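Local atomic coordinates of biotin transporter BioY (Lactococcus lactis subsp. cremoris, PDB entry 4DVE), a protein that binds biotin in the membrane and probably works as the S component of an energy-coupling factor ABC transporter, which powers its uptake. Residues P64-L75 and W106-F115. Sequence-based numbering, arbitrary orientation.
With BNG (nonyl beta-D-glucopyranoside), chain F; BNG (nonyl beta-D-glucopyranoside), chain E.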
loop_
_atom_site.group_PDB
_atom_site.type_symbol
_atom_site.label_atom_id
_atom_site.label_comp_id
_atom_site.label_asym_id
_atom_site.label_seq_id
_atom_site.Cartn_x
_atom_site.Cartn_y
_atom_site.Cartn_z
ATOM N N PRO A 64 1.724 -11.231 5.544
ATOM C CA PRO A 64 0.529 -10.561 6.053
ATOM C C PRO A 64 0.681 -9.973 7.452
ATOM O O PRO A 64 -0.082 -9.077 7.813
ATOM C CB PRO A 64 -0.528 -11.667 6.039
ATOM C CG PRO A 64 0.281 -12.939 6.190
ATOM C CD PRO A 64 1.520 -12.683 5.386
ATOM N N LYS A 65 1.648 -10.448 8.228
ATOM C CA LYS A 65 1.867 -9.914 9.589
ATOM C C LYS A 65 2.791 -8.691 9.576
ATOM O O LYS A 65 2.365 -7.564 9.887
ATOM C CB LYS A 65 2.415 -11.003 10.522
ATOM C CG LYS A 65 2.688 -10.524 11.951
ATOM C CD LYS A 65 3.098 -11.678 12.875
ATOM C CE LYS A 65 3.144 -11.162 14.315
ATOM N NZ LYS A 65 3.647 -12.118 15.339
ATOM N N TYR A 66 4.035 -8.918 9.182
ATOM C CA TYR A 66 5.066 -7.877 9.203
ATOM C C TYR A 66 4.860 -6.804 8.146
ATOM O O TYR A 66 5.205 -5.644 8.373
ATOM C CB TYR A 66 6.462 -8.498 9.157
ATOM C CG TYR A 66 6.704 -9.340 10.398
ATOM C CD1 TYR A 66 6.857 -8.758 11.653
ATOM C CD2 TYR A 66 6.708 -10.715 10.323
ATOM C CE1 TYR A 66 7.028 -9.542 12.794
ATOM C CE2 TYR A 66 6.854 -11.500 11.445
ATOM C CZ TYR A 66 7.015 -10.914 12.671
ATOM O OH TYR A 66 7.187 -11.759 13.750
ATOM N N GLY A 67 4.255 -7.160 7.013
ATOM C CA GLY A 67 3.839 -6.141 6.048
ATOM C C GLY A 67 2.834 -5.181 6.646
ATOM O O GLY A 67 2.937 -3.957 6.485
ATOM N N THR A 68 1.874 -5.722 7.391
ATOM C CA THR A 68 0.886 -4.895 8.061
ATOM C C THR A 68 1.483 -4.021 9.166
ATOM O O THR A 68 1.105 -2.851 9.340
ATOM C CB THR A 68 -0.278 -5.761 8.606
ATOM O OG1 THR A 68 -0.851 -6.496 7.515
ATOM C CG2 THR A 68 -1.346 -4.895 9.253
ATOM N N ILE A 69 2.433 -4.582 9.905
ATOM C CA ILE A 69 3.103 -3.835 10.952
ATOM C C ILE A 69 3.865 -2.660 10.335
ATOM O O ILE A 69 3.800 -1.559 10.861
ATOM C CB ILE A 69 4.013 -4.759 11.790
ATOM C CG1 ILE A 69 3.136 -5.714 12.625
ATOM C CG2 ILE A 69 4.959 -3.976 12.705
ATOM C CD1 ILE A 69 3.935 -6.761 13.375
ATOM N N SER A 70 4.597 -2.901 9.249
ATOM C CA SER A 70 5.349 -1.832 8.587
ATOM C C SER A 70 4.478 -0.655 8.145
ATOM O O SER A 70 4.887 0.510 8.293
ATOM C CB SER A 70 6.062 -2.353 7.331
ATOM O OG SER A 70 7.242 -2.981 7.689
ATOM N N VAL A 71 3.346 -0.972 7.512
ATOM C CA VAL A 71 2.362 0.041 7.054
ATOM C C VAL A 71 1.704 0.710 8.252
ATOM O O VAL A 71 1.503 1.930 8.283
ATOM C CB VAL A 71 1.309 -0.568 6.067
ATOM C CG1 VAL A 71 0.141 0.399 5.802
ATOM C CG2 VAL A 71 2.007 -0.972 4.764
ATOM N N GLY A 72 1.396 -0.091 9.257
ATOM C CA GLY A 72 0.815 0.402 10.489
ATOM C C GLY A 72 1.689 1.433 11.145
ATOM O O GLY A 72 1.197 2.462 11.614
ATOM N N ALA A 73 2.991 1.174 11.153
ATOM C CA ALA A 73 3.919 2.075 11.786
ATOM C C ALA A 73 3.953 3.405 11.040
ATOM O O ALA A 73 4.032 4.469 11.655
ATOM C CB ALA A 73 5.317 1.442 11.882
ATOM N N PHE A 74 3.946 3.329 9.711
ATOM C CA PHE A 74 3.902 4.508 8.854
ATOM C C PHE A 74 2.636 5.338 9.167
ATOM O O PHE A 74 2.692 6.550 9.374
ATOM C CB PHE A 74 3.931 4.070 7.369
ATOM C CG PHE A 74 3.368 5.085 6.417
ATOM C CD1 PHE A 74 4.023 6.284 6.185
ATOM C CD2 PHE A 74 2.180 4.841 5.737
ATOM C CE1 PHE A 74 3.480 7.250 5.321
ATOM C CE2 PHE A 74 1.660 5.793 4.854
ATOM C CZ PHE A 74 2.302 6.988 4.663
ATOM N N LEU A 75 1.494 4.665 9.195
ATOM C CA LEU A 75 0.222 5.334 9.433
ATOM C C LEU A 75 0.169 5.942 10.840
ATOM O O LEU A 75 -0.329 7.064 11.018
ATOM C CB LEU A 75 -0.953 4.359 9.215
ATOM C CG LEU A 75 -1.161 3.875 7.794
ATOM C CD1 LEU A 75 -2.257 2.790 7.721
ATOM C CD2 LEU A 75 -1.521 5.049 6.912
ATOM N N TRP A 106 -5.362 1.311 3.125
ATOM C CA TRP A 106 -3.927 0.956 3.112
ATOM C C TRP A 106 -3.518 0.069 4.268
ATOM O O TRP A 106 -2.697 -0.799 4.096
ATOM C CB TRP A 106 -3.035 2.170 3.126
ATOM C CG TRP A 106 -3.020 3.028 1.902
ATOM C CD1 TRP A 106 -3.615 2.795 0.659
ATOM C CD2 TRP A 106 -2.375 4.331 1.784
ATOM N NE1 TRP A 106 -3.371 3.827 -0.192
ATOM C CE2 TRP A 106 -2.626 4.793 0.429
ATOM C CE3 TRP A 106 -1.614 5.115 2.636
ATOM C CZ2 TRP A 106 -2.130 6.006 -0.039
ATOM C CZ3 TRP A 106 -1.100 6.319 2.151
ATOM C CH2 TRP A 106 -1.372 6.763 0.848
ATOM N N LEU A 107 -4.085 0.288 5.454
ATOM C CA LEU A 107 -3.830 -0.570 6.587
ATOM C C LEU A 107 -4.156 -2.044 6.331
ATOM O O LEU A 107 -3.471 -2.903 6.853
ATOM C CB LEU A 107 -4.588 -0.091 7.824
ATOM C CG LEU A 107 -4.295 -0.882 9.111
ATOM C CD1 LEU A 107 -2.796 -0.826 9.483
ATOM C CD2 LEU A 107 -5.177 -0.361 10.234
ATOM N N PHE A 108 -5.168 -2.344 5.512
ATOM C CA PHE A 108 -5.582 -3.723 5.261
ATOM C C PHE A 108 -4.937 -4.363 4.042
ATOM O O PHE A 108 -4.933 -5.577 3.917
ATOM C CB PHE A 108 -7.106 -3.772 5.089
ATOM C CG PHE A 108 -7.827 -3.393 6.317
ATOM C CD1 PHE A 108 -8.077 -4.343 7.305
ATOM C CD2 PHE A 108 -8.199 -2.076 6.539
ATOM C CE1 PHE A 108 -8.722 -3.978 8.477
ATOM C CE2 PHE A 108 -8.843 -1.704 7.705
ATOM C CZ PHE A 108 -9.102 -2.651 8.680
ATOM N N THR A 109 -4.423 -3.539 3.141
ATOM C CA THR A 109 -3.840 -3.995 1.881
ATOM C C THR A 109 -2.717 -5.027 2.062
ATOM O O THR A 109 -2.761 -6.063 1.400
ATOM C CB THR A 109 -3.367 -2.780 1.051
ATOM O OG1 THR A 109 -4.528 -2.027 0.680
ATOM C CG2 THR A 109 -2.558 -3.162 -0.198
ATOM N N PRO A 110 -1.737 -4.765 2.947
ATOM C CA PRO A 110 -0.644 -5.763 3.063
ATOM C C PRO A 110 -1.108 -7.059 3.660
ATOM O O PRO A 110 -0.592 -8.091 3.297
ATOM C CB PRO A 110 0.404 -5.087 3.967
ATOM C CG PRO A 110 -0.208 -3.833 4.426
ATOM C CD PRO A 110 -1.430 -3.516 3.666
ATOM N N PHE A 111 -2.120 -7.012 4.527
ATOM C CA PHE A 111 -2.676 -8.234 5.073
ATOM C C PHE A 111 -3.356 -9.059 3.968
ATOM O O PHE A 111 -3.123 -10.248 3.813
ATOM C CB PHE A 111 -3.690 -7.939 6.193
ATOM C CG PHE A 111 -4.399 -9.164 6.628
ATOM C CD1 PHE A 111 -5.665 -9.463 6.148
ATOM C CD2 PHE A 111 -3.741 -10.102 7.421
ATOM C CE1 PHE A 111 -6.297 -10.649 6.511
ATOM C CE2 PHE A 111 -4.364 -11.289 7.789
ATOM C CZ PHE A 111 -5.639 -11.562 7.321
ATOM N N LEU A 112 -4.201 -8.403 3.188
ATOM C CA LEU A 112 -4.879 -9.072 2.102
ATOM C C LEU A 112 -3.920 -9.624 1.080
ATOM O O LEU A 112 -4.044 -10.780 0.691
ATOM C CB LEU A 112 -5.890 -8.134 1.443
ATOM C CG LEU A 112 -7.049 -7.776 2.372
ATOM C CD1 LEU A 112 -7.860 -6.570 1.831
ATOM C CD2 LEU A 112 -7.957 -8.987 2.581
ATOM N N ILE A 113 -2.991 -8.805 0.604
ATOM C CA ILE A 113 -2.018 -9.258 -0.398
ATOM C C ILE A 113 -1.178 -10.432 0.161
ATOM O O ILE A 113 -1.053 -11.487 -0.473
ATOM C CB ILE A 113 -1.108 -8.103 -0.875
ATOM C CG1 ILE A 113 -1.926 -7.108 -1.731
ATOM C CG2 ILE A 113 0.085 -8.645 -1.664
ATOM C CD1 ILE A 113 -1.143 -5.897 -2.233
ATOM N N GLY A 114 -0.644 -10.251 1.363
ATOM C CA GLY A 114 0.202 -11.269 2.006
ATOM C C GLY A 114 -0.548 -12.573 2.260
ATOM O O GLY A 114 -0.014 -13.678 2.036
ATOM N N PHE A 115 -1.778 -12.444 2.740
ATOM C CA PHE A 115 -2.629 -13.595 3.004
ATOM C C PHE A 115 -2.902 -14.457 1.755
ATOM O O PHE A 115 -2.831 -15.689 1.812
ATOM C CB PHE A 115 -3.975 -13.150 3.587
ATOM C CG PHE A 115 -4.903 -14.298 3.878
ATOM C CD1 PHE A 115 -4.835 -14.972 5.091
ATOM C CD2 PHE A 115 -5.841 -14.704 2.943
ATOM C CE1 PHE A 115 -5.682 -16.054 5.354
ATOM C CE2 PHE A 115 -6.683 -15.777 3.195
ATOM C CZ PHE A 115 -6.598 -16.458 4.402
HETATM C C1 BNG F . -2.141 -13.640 9.917
HETATM C C2 BNG F . -1.213 -14.691 9.321
HETATM C C3 BNG F . -1.934 -15.518 8.264
HETATM C C4 BNG F . -3.273 -16.026 8.787
HETATM C C5 BNG F . -4.077 -14.895 9.416
HETATM C C6 BNG F . -5.381 -15.418 10.008
HETATM C "C1'" BNG F . -2.169 -11.773 11.365
HETATM C "C2'" BNG F . -1.248 -10.564 11.249
HETATM C "C3'" BNG F . -1.579 -9.522 12.311
HETATM C "C4'" BNG F . -1.472 -8.112 11.743
HETATM C "C5'" BNG F . -0.827 -7.166 12.749
HETATM C "C6'" BNG F . -1.603 -5.858 12.844
HETATM C "C7'" BNG F . -0.660 -4.674 13.016
HETATM C "C8'" BNG F . -1.435 -3.394 13.303
HETATM C "C9'" BNG F . -0.512 -2.196 13.333
HETATM O O1 BNG F . -1.464 -12.947 10.965
HETATM O O2 BNG F . -0.079 -14.045 8.730
HETATM O O3 BNG F . -1.115 -16.631 7.888
HETATM O O4 BNG F . -4.020 -16.600 7.708
HETATM O O5 BNG F . -3.304 -14.277 10.442
HETATM O O6 BNG F . -5.481 -15.010 11.377
HETATM C C1 BNG E . 9.416 0.740 12.482
HETATM C C2 BNG E . 9.089 -0.649 11.946
HETATM C C3 BNG E . 8.676 -1.586 13.075
HETATM C C4 BNG E . 9.675 -1.531 14.224
HETATM C C5 BNG E . 9.968 -0.090 14.623
HETATM C C6 BNG E . 11.023 -0.030 15.721
HETATM C "C1'" BNG E . 10.309 2.842 11.880
HETATM C "C2'" BNG E . 11.252 3.467 10.859
HETATM C "C3'" BNG E . 10.995 4.963 10.724
HETATM C "C4'" BNG E . 11.769 5.546 9.547
HETATM C "C5'" BNG E . 11.588 7.057 9.469
HETATM C "C6'" BNG E . 12.153 7.607 8.164
HETATM C "C7'" BNG E . 12.253 9.127 8.211
HETATM C "C8'" BNG E . 12.572 9.697 6.834
HETATM C "C9'" BNG E . 13.809 9.047 6.251
HETATM O O1 BNG E . 9.888 1.561 11.415
HETATM O O2 BNG E . 8.025 -0.554 10.992
HETATM O O3 BNG E . 8.596 -2.927 12.576
HETATM O O4 BNG E . 9.147 -2.240 15.350
HETATM O O5 BNG E . 10.425 0.637 13.484
HETATM O O6 BNG E . 11.578 1.289 15.779
#
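F74 and W106 meet where the CZ3 corner of the indole comes up to the phenyl edge, nearly in the plane of that ring, with F74 CE2 3.9 Å from W106 CZ3. L75 CD2 approaches the indole at its rim, while L75 CD1 rests on L107 CB. At the other end, the edge of F111 faces P64, CD2 lying 3.8 Å from P64 CB, with P64 O near the same ring plane; with CG anti to the backbone N (chi1 172°), the F111 ring lies alongside P64 and its CE2 comes 3.9 Å from C1 of a bound nonyl glucoside. Between these aromatic ends, G67 and G114 allow the axes of the two segments to approach to 7.7 Å, and prolines fill the interface. P110 sets CB 3.6 Å from G67 C and its CG against V71 CG2, and P64 CD is 3.7 Å from G114 C. No hydrogen bond joins the two segments. T68 OG1 donates a hydrogen bond to P64 O one turn earlier (2.7 Å), tilted 31° from the carbonyl plane, while its CG2 meets the detergent's alkyl chain, which also runs past K65 and I69. Segments 64-75 and 106-115 run nearly antiparallel (164°), and helices 52-80 and 100-119 thus illustrate close helix packing in the membrane bundle of a BioY S component: one flank carries a detergent molecule, and W106 contributes to the biotin pocket.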